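Local coordinates for fructooligosaccharide ABC transporter substrate-binding protein FusA (Streptococcus pneumoniae, PDB 5G5Y) that binds short- and long-chain fructooligosaccharides, preferring tetrasaccharides and larger, as the solute-binding subunit of the FusABC-MsmK importer, at residues D158-V163 with V231-Q236; M310-V315 with K324-Q329. One frame throughout, in Å; residues are numbered along the deposited sequence.

Interaction 1: D158-V163 with V231-Q236; sequences DDLIKV and VKFIRQ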
loop_
_atom_site.group_PDB
_atom_site.type_symbol
_atom_site.label_atom_id
_atom_site.label_comp_id
_atom_site.label_asym_id
_atom_site.label_seq_id
_atom_site.Cartn_x
_atom_site.Cartn_y
_atom_site.Cartn_z
ATOM N N ASP A 158 23.838 -18.296 -1.220
ATOM C CA ASP A 158 24.524 -19.445 -1.866
ATOM C C ASP A 158 23.735 -20.752 -1.680
ATOM O O ASP A 158 23.613 -21.514 -2.629
ATOM C CB ASP A 158 25.964 -19.579 -1.374
ATOM C CG ASP A 158 26.940 -18.673 -2.133
ATOM O OD1 ASP A 158 26.522 -17.929 -3.054
ATOM O OD2 ASP A 158 28.149 -18.714 -1.823
ATOM N N ASP A 159 23.154 -20.979 -0.491
ATOM C CA ASP A 159 22.221 -22.119 -0.273
ATOM C C ASP A 159 21.045 -22.084 -1.204
ATOM O O ASP A 159 20.607 -23.142 -1.731
ATOM C CB ASP A 159 21.606 -22.144 1.139
ATOM C CG ASP A 159 22.591 -22.437 2.230
ATOM O OD1 ASP A 159 23.677 -22.985 1.948
ATOM O OD2 ASP A 159 22.253 -22.107 3.401
ATOM N N LEU A 160 20.503 -20.887 -1.424
ATOM C CA LEU A 160 19.364 -20.743 -2.316
ATOM C C LEU A 160 19.739 -21.181 -3.722
ATOM O O LEU A 160 18.971 -21.845 -4.379
ATOM C CB LEU A 160 18.840 -19.294 -2.342
ATOM C CG LEU A 160 17.661 -19.003 -3.271
ATOM C CD1 LEU A 160 16.422 -19.855 -2.935
ATOM C CD2 LEU A 160 17.331 -17.532 -3.282
ATOM N N ILE A 161 20.910 -20.787 -4.205
ATOM C CA ILE A 161 21.324 -21.242 -5.535
ATOM C C ILE A 161 21.306 -22.807 -5.589
ATOM O O ILE A 161 20.738 -23.368 -6.522
ATOM C CB ILE A 161 22.703 -20.703 -5.918
ATOM C CG1 ILE A 161 22.647 -19.187 -6.149
ATOM C CG2 ILE A 161 23.194 -21.374 -7.198
ATOM C CD1 ILE A 161 24.007 -18.527 -6.243
ATOM N N LYS A 162 21.863 -23.464 -4.563
ATOM C CA LYS A 162 21.941 -24.952 -4.494
ATOM C C LYS A 162 20.554 -25.584 -4.465
ATOM O O LYS A 162 20.268 -26.513 -5.197
ATOM C CB LYS A 162 22.760 -25.431 -3.278
ATOM C CG LYS A 162 24.233 -25.005 -3.265
ATOM C CD LYS A 162 25.000 -25.600 -2.081
ATOM C CE LYS A 162 26.300 -24.841 -1.761
ATOM N NZ LYS A 162 26.104 -23.700 -0.801
ATOM N N VAL A 163 19.649 -25.023 -3.673
ATOM C CA VAL A 163 18.260 -25.465 -3.675
ATOM C C VAL A 163 17.551 -25.288 -5.008
ATOM O O VAL A 163 16.788 -26.173 -5.449
ATOM C CB VAL A 163 17.477 -24.750 -2.530
ATOM C CG1 VAL A 163 15.979 -24.809 -2.721
ATOM C CG2 VAL A 163 17.879 -25.365 -1.219
ATOM N N VAL A 231 21.925 -7.367 -8.309
ATOM C CA VAL A 231 21.694 -7.625 -9.718
ATOM C C VAL A 231 22.595 -8.773 -10.194
ATOM O O VAL A 231 22.122 -9.665 -10.903
ATOM C CB VAL A 231 21.881 -6.356 -10.595
ATOM C CG1 VAL A 231 21.695 -6.714 -12.064
ATOM C CG2 VAL A 231 20.887 -5.286 -10.218
ATOM N N LYS A 232 23.848 -8.770 -9.764
ATOM C CA LYS A 232 24.803 -9.808 -10.156
ATOM C C LYS A 232 24.327 -11.166 -9.636
ATOM O O LYS A 232 24.504 -12.171 -10.307
ATOM C CB LYS A 232 26.192 -9.496 -9.657
ATOM C CG LYS A 232 26.794 -8.335 -10.425
ATOM C CD LYS A 232 28.141 -7.950 -9.869
ATOM C CE LYS A 232 29.180 -8.972 -10.273
ATOM N NZ LYS A 232 30.533 -8.356 -10.300
ATOM N N PHE A 233 23.646 -11.165 -8.493
ATOM C CA PHE A 233 23.086 -12.422 -7.951
ATOM C C PHE A 233 21.949 -12.960 -8.832
ATOM O O PHE A 233 21.944 -14.140 -9.206
ATOM C CB PHE A 233 22.600 -12.238 -6.491
ATOM C CG PHE A 233 21.919 -13.451 -5.935
ATOM C CD1 PHE A 233 22.673 -14.572 -5.557
ATOM C CD2 PHE A 233 20.545 -13.486 -5.770
ATOM C CE1 PHE A 233 22.050 -15.712 -5.075
ATOM C CE2 PHE A 233 19.916 -14.639 -5.259
ATOM C CZ PHE A 233 20.671 -15.734 -4.900
ATOM N N ILE A 234 21.006 -12.093 -9.217
ATOM C CA ILE A 234 19.905 -12.528 -10.059
ATOM C C ILE A 234 20.483 -12.983 -11.441
ATOM O O ILE A 234 20.018 -14.000 -12.002
ATOM C CB ILE A 234 18.825 -11.443 -10.219
ATOM C CG1 ILE A 234 18.264 -10.992 -8.839
ATOM C CG2 ILE A 234 17.675 -11.957 -11.100
ATOM C CD1 ILE A 234 17.675 -12.084 -7.982
ATOM N N ARG A 235 21.481 -12.263 -11.945
ATOM C CA ARG A 235 22.217 -12.714 -13.170
ATOM C C ARG A 235 22.798 -14.150 -13.049
ATOM O O ARG A 235 22.713 -14.939 -13.986
ATOM C CB ARG A 235 23.293 -11.724 -13.542
ATOM C CG ARG A 235 24.221 -12.178 -14.658
ATOM C CD ARG A 235 23.508 -12.400 -15.971
ATOM N NE ARG A 235 24.437 -12.917 -16.990
ATOM C CZ ARG A 235 24.096 -13.267 -18.231
ATOM N NH1 ARG A 235 22.860 -13.154 -18.658
ATOM N NH2 ARG A 235 25.021 -13.758 -19.056
ATOM N N GLN A 236 23.397 -14.458 -11.918
ATOM C CA GLN A 236 23.844 -15.825 -11.625
ATOM C C GLN A 236 22.720 -16.821 -11.746
ATOM O O GLN A 236 22.906 -17.864 -12.378
ATOM C CB GLN A 236 24.439 -15.952 -10.233
ATOM C CG GLN A 236 25.796 -15.328 -10.019
ATOM C CD GLN A 236 26.234 -15.514 -8.558
ATOM O OE1 GLN A 236 25.960 -14.672 -7.702
ATOM N NE2 GLN A 236 26.859 -16.644 -8.268
#
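Phe233 reaches across from helix 225-239 and sets the outer end of its ring between two aliphatic side chains of helix 157-169. Ile161 makes the tighter of the two contacts: its CD1 lies 3.6 Å from Phe233 CE1, and its CG1 is almost as near the same ring atom, at 3.7 Å. The isoleucine and the phenylalanine run past each other in opposite senses, so they touch along their flanks. Leu160 comes at the ring edge, near its plane, with CD2 4.1 Å from Phe233 CZ, the two side chains crossing at roughly a right angle. The extended side chain of Gln236 crosses that of Ile161 at about a right angle too, and only the amide NE2 touches, 4.0 Å from Ile161 CD1. With CG anti to its backbone N (chi1 175°), Phe233 carries its ring out to the neighbouring helix although the two short axes stay 11.5 Å apart. Those axes run nearly parallel, at 18°. Further out, Leu160 also packs on Leu288, while on the far helix Lys232 forms a salt bridge with Asp460 and Arg235 one with Glu239. With no directional bond between the segments, the helices are held here by the fit and burial of Leu160, Ile161 and Phe233, and the polar amide of Gln236 lies at the partly exposed border.

Interaction 2: M310-V315 with K324-Q329; sequences MVITSV and KWIDAQ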
loop_
_atom_site.group_PDB
_atom_site.type_symbol
_atom_site.label_atom_id
_atom_site.label_comp_id
_atom_site.label_asym_id
_atom_site.label_seq_id
_atom_site.Cartn_x
_atom_site.Cartn_y
_atom_site.Cartn_z
ATOM N N MET A 310 -12.035 13.406 1.547
ATOM C CA MET A 310 -13.121 14.399 1.578
ATOM C C MET A 310 -12.547 15.774 1.509
ATOM O O MET A 310 -11.595 16.055 2.208
ATOM C CB MET A 310 -13.936 14.315 2.853
ATOM C CG MET A 310 -15.245 15.087 2.812
ATOM S SD MET A 310 -16.550 14.064 3.475
ATOM C CE MET A 310 -17.965 15.190 3.435
ATOM N N VAL A 311 -13.108 16.619 0.640
ATOM C CA VAL A 311 -12.814 18.042 0.579
ATOM C C VAL A 311 -14.132 18.838 0.713
ATOM O O VAL A 311 -15.207 18.335 0.423
ATOM C CB VAL A 311 -12.113 18.450 -0.712
ATOM C CG1 VAL A 311 -10.722 17.835 -0.820
ATOM C CG2 VAL A 311 -12.924 18.093 -1.951
ATOM N N ILE A 312 -14.026 20.074 1.167
ATOM C CA ILE A 312 -15.182 20.931 1.331
ATOM C C ILE A 312 -15.058 22.034 0.285
ATOM O O ILE A 312 -13.997 22.687 0.171
ATOM C CB ILE A 312 -15.223 21.501 2.744
ATOM C CG1 ILE A 312 -15.510 20.371 3.751
ATOM C CG2 ILE A 312 -16.271 22.637 2.825
ATOM C CD1 ILE A 312 -15.505 20.846 5.205
ATOM N N THR A 313 -16.135 22.263 -0.466
ATOM C CA THR A 313 -16.077 23.237 -1.558
ATOM C C THR A 313 -16.345 24.646 -1.097
ATOM O O THR A 313 -16.939 24.880 -0.022
ATOM C CB THR A 313 -17.086 22.952 -2.670
ATOM O OG1 THR A 313 -18.395 23.164 -2.151
ATOM C CG2 THR A 313 -16.953 21.549 -3.161
ATOM N N SER A 314 -15.973 25.583 -1.964
ATOM C CA SER A 314 -16.232 27.008 -1.714
ATOM C C SER A 314 -17.700 27.434 -1.732
ATOM O O SER A 314 -17.965 28.592 -1.373
ATOM C CB SER A 314 -15.485 27.863 -2.748
ATOM O OG SER A 314 -15.989 27.566 -4.027
ATOM N N VAL A 315 -18.627 26.554 -2.149
ATOM C CA VAL A 315 -20.074 26.870 -2.148
ATOM C C VAL A 315 -20.805 26.405 -0.911
ATOM O O VAL A 315 -21.992 26.643 -0.774
ATOM C CB VAL A 315 -20.831 26.366 -3.413
ATOM C CG1 VAL A 315 -20.233 26.982 -4.681
ATOM C CG2 VAL A 315 -20.891 24.848 -3.514
ATOM N N LYS A 324 -18.955 18.754 11.668
ATOM C CA LYS A 324 -19.529 17.817 12.611
ATOM C C LYS A 324 -19.973 16.498 12.008
ATOM O O LYS A 324 -19.794 15.450 12.631
ATOM C CB LYS A 324 -20.663 18.496 13.436
ATOM C CG LYS A 324 -20.071 19.545 14.361
ATOM C CD LYS A 324 -21.111 20.341 15.184
ATOM C CE LYS A 324 -20.346 21.205 16.183
ATOM N NZ LYS A 324 -21.302 22.035 16.975
ATOM N N TRP A 325 -20.554 16.528 10.817
ATOM C CA TRP A 325 -20.901 15.319 10.090
ATOM C C TRP A 325 -19.608 14.541 9.781
ATOM O O TRP A 325 -19.536 13.326 10.019
ATOM C CB TRP A 325 -21.647 15.651 8.782
ATOM C CG TRP A 325 -22.191 14.462 8.114
ATOM C CD1 TRP A 325 -23.441 13.969 8.248
ATOM C CD2 TRP A 325 -21.493 13.561 7.217
ATOM N NE1 TRP A 325 -23.589 12.830 7.498
ATOM C CE2 TRP A 325 -22.404 12.543 6.873
ATOM C CE3 TRP A 325 -20.188 13.498 6.716
ATOM C CZ2 TRP A 325 -22.066 11.487 6.011
ATOM C CZ3 TRP A 325 -19.841 12.438 5.873
ATOM C CH2 TRP A 325 -20.784 11.462 5.508
ATOM N N ILE A 326 -18.595 15.233 9.305
ATOM C CA ILE A 326 -17.300 14.554 8.994
ATOM C C ILE A 326 -16.707 13.990 10.291
ATOM O O ILE A 326 -16.227 12.822 10.340
ATOM C CB ILE A 326 -16.298 15.483 8.292
ATOM C CG1 ILE A 326 -16.827 15.884 6.923
ATOM C CG2 ILE A 326 -14.927 14.779 8.097
ATOM C CD1 ILE A 326 -16.135 17.064 6.280
ATOM N N ASP A 327 -16.755 14.767 11.372
ATOM C CA ASP A 327 -16.212 14.242 12.632
ATOM C C ASP A 327 -16.886 12.952 13.168
ATOM O O ASP A 327 -16.188 12.094 13.751
ATOM C CB ASP A 327 -16.118 15.304 13.703
ATOM C CG ASP A 327 -15.112 14.942 14.758
ATOM O OD1 ASP A 327 -13.935 14.659 14.388
ATOM O OD2 ASP A 327 -15.521 14.880 15.935
ATOM N N ALA A 328 -18.180 12.758 12.891
ATOM C CA ALA A 328 -18.881 11.550 13.298
ATOM C C ALA A 328 -18.248 10.325 12.584
ATOM O O ALA A 328 -18.274 9.219 13.120
ATOM C CB ALA A 328 -20.345 11.692 12.993
ATOM N N GLN A 329 -17.644 10.542 11.406
ATOM C CA GLN A 329 -17.018 9.446 10.651
ATOM C C GLN A 329 -15.723 8.962 11.320
ATOM O O GLN A 329 -15.342 7.806 11.120
ATOM C CB GLN A 329 -16.737 9.801 9.212
ATOM C CG GLN A 329 -17.853 10.552 8.499
ATOM C CD GLN A 329 -19.231 9.925 8.703
ATOM O OE1 GLN A 329 -19.414 8.730 8.499
ATOM N NE2 GLN A 329 -20.203 10.734 9.143
#
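Apolar packing carries the whole of this contact, and Met310 and Ile326 are at its middle. The two side chains reach toward each other tip to tip: Met310 CE lies 3.7 Å from Ile326 CG1, and Met310 SD follows at 3.9 Å from the same carbon. CG of Met310 leaves anti to the backbone N, and the bend at chi2 (134°) brings the sulfur and methyl up to the end of Ile326. That same methyl also meets Trp325, Met310 CE standing 4.1 Å from Trp325 CZ3 in an oblique approach to the indole. Two residues along the strand from Met310, Ile312 adds its own CD1 at 4.0 Å from Ile326 CD1, so the isoleucine tip is touched by both strand residues.

The side-chain hydrogen bond near the contact is made within the helix, by Gln329. Its NE2 donates to Trp325 O over 2.8 Å, nearly straight at 165°, and arrives tilted 33° from the carbonyl plane. The same nitrogen sits 3.4 Å above one face of the Trp325 ring, over its centre, which should limit the freedom of the indole. Gln329 OE1 is taken by Asn338 ND2, so the amide is bonded at both ends.

Segment 324-329 runs nearly antiparallel to strand 310-312, an outermost strand, within this chain, of a mixed four-stranded sheet. Phe7 meets Trp325 edge-to-face, Leu28 and Thr32 of helix 23-32 pack on the indole too, and Ala61 and His63 of the adjoining strand 61-63 touch Met310.

Along the chain, both segments of interaction 1 come before those of interaction 2, and the two contacts lie on opposite sides of the chain's centre, with their own centres 54 Å apart and nearest atoms about 40 Å apart. They share no helix, strand or sheet. Interaction 1 pairs helices 157-169 and 225-239, away from the metal and substrate sites; interaction 2 packs helix 319-329 over one face of the sheet that includes strands 3-10, 34-41 and 61-63, at its outer strand 310-312. Met310 there is next in sequence to Lys309, a substrate-binding residue. This separation is consistent with the two-lobed architecture of solute-binding proteins, each contact belonging to the internal packing of a different lobe.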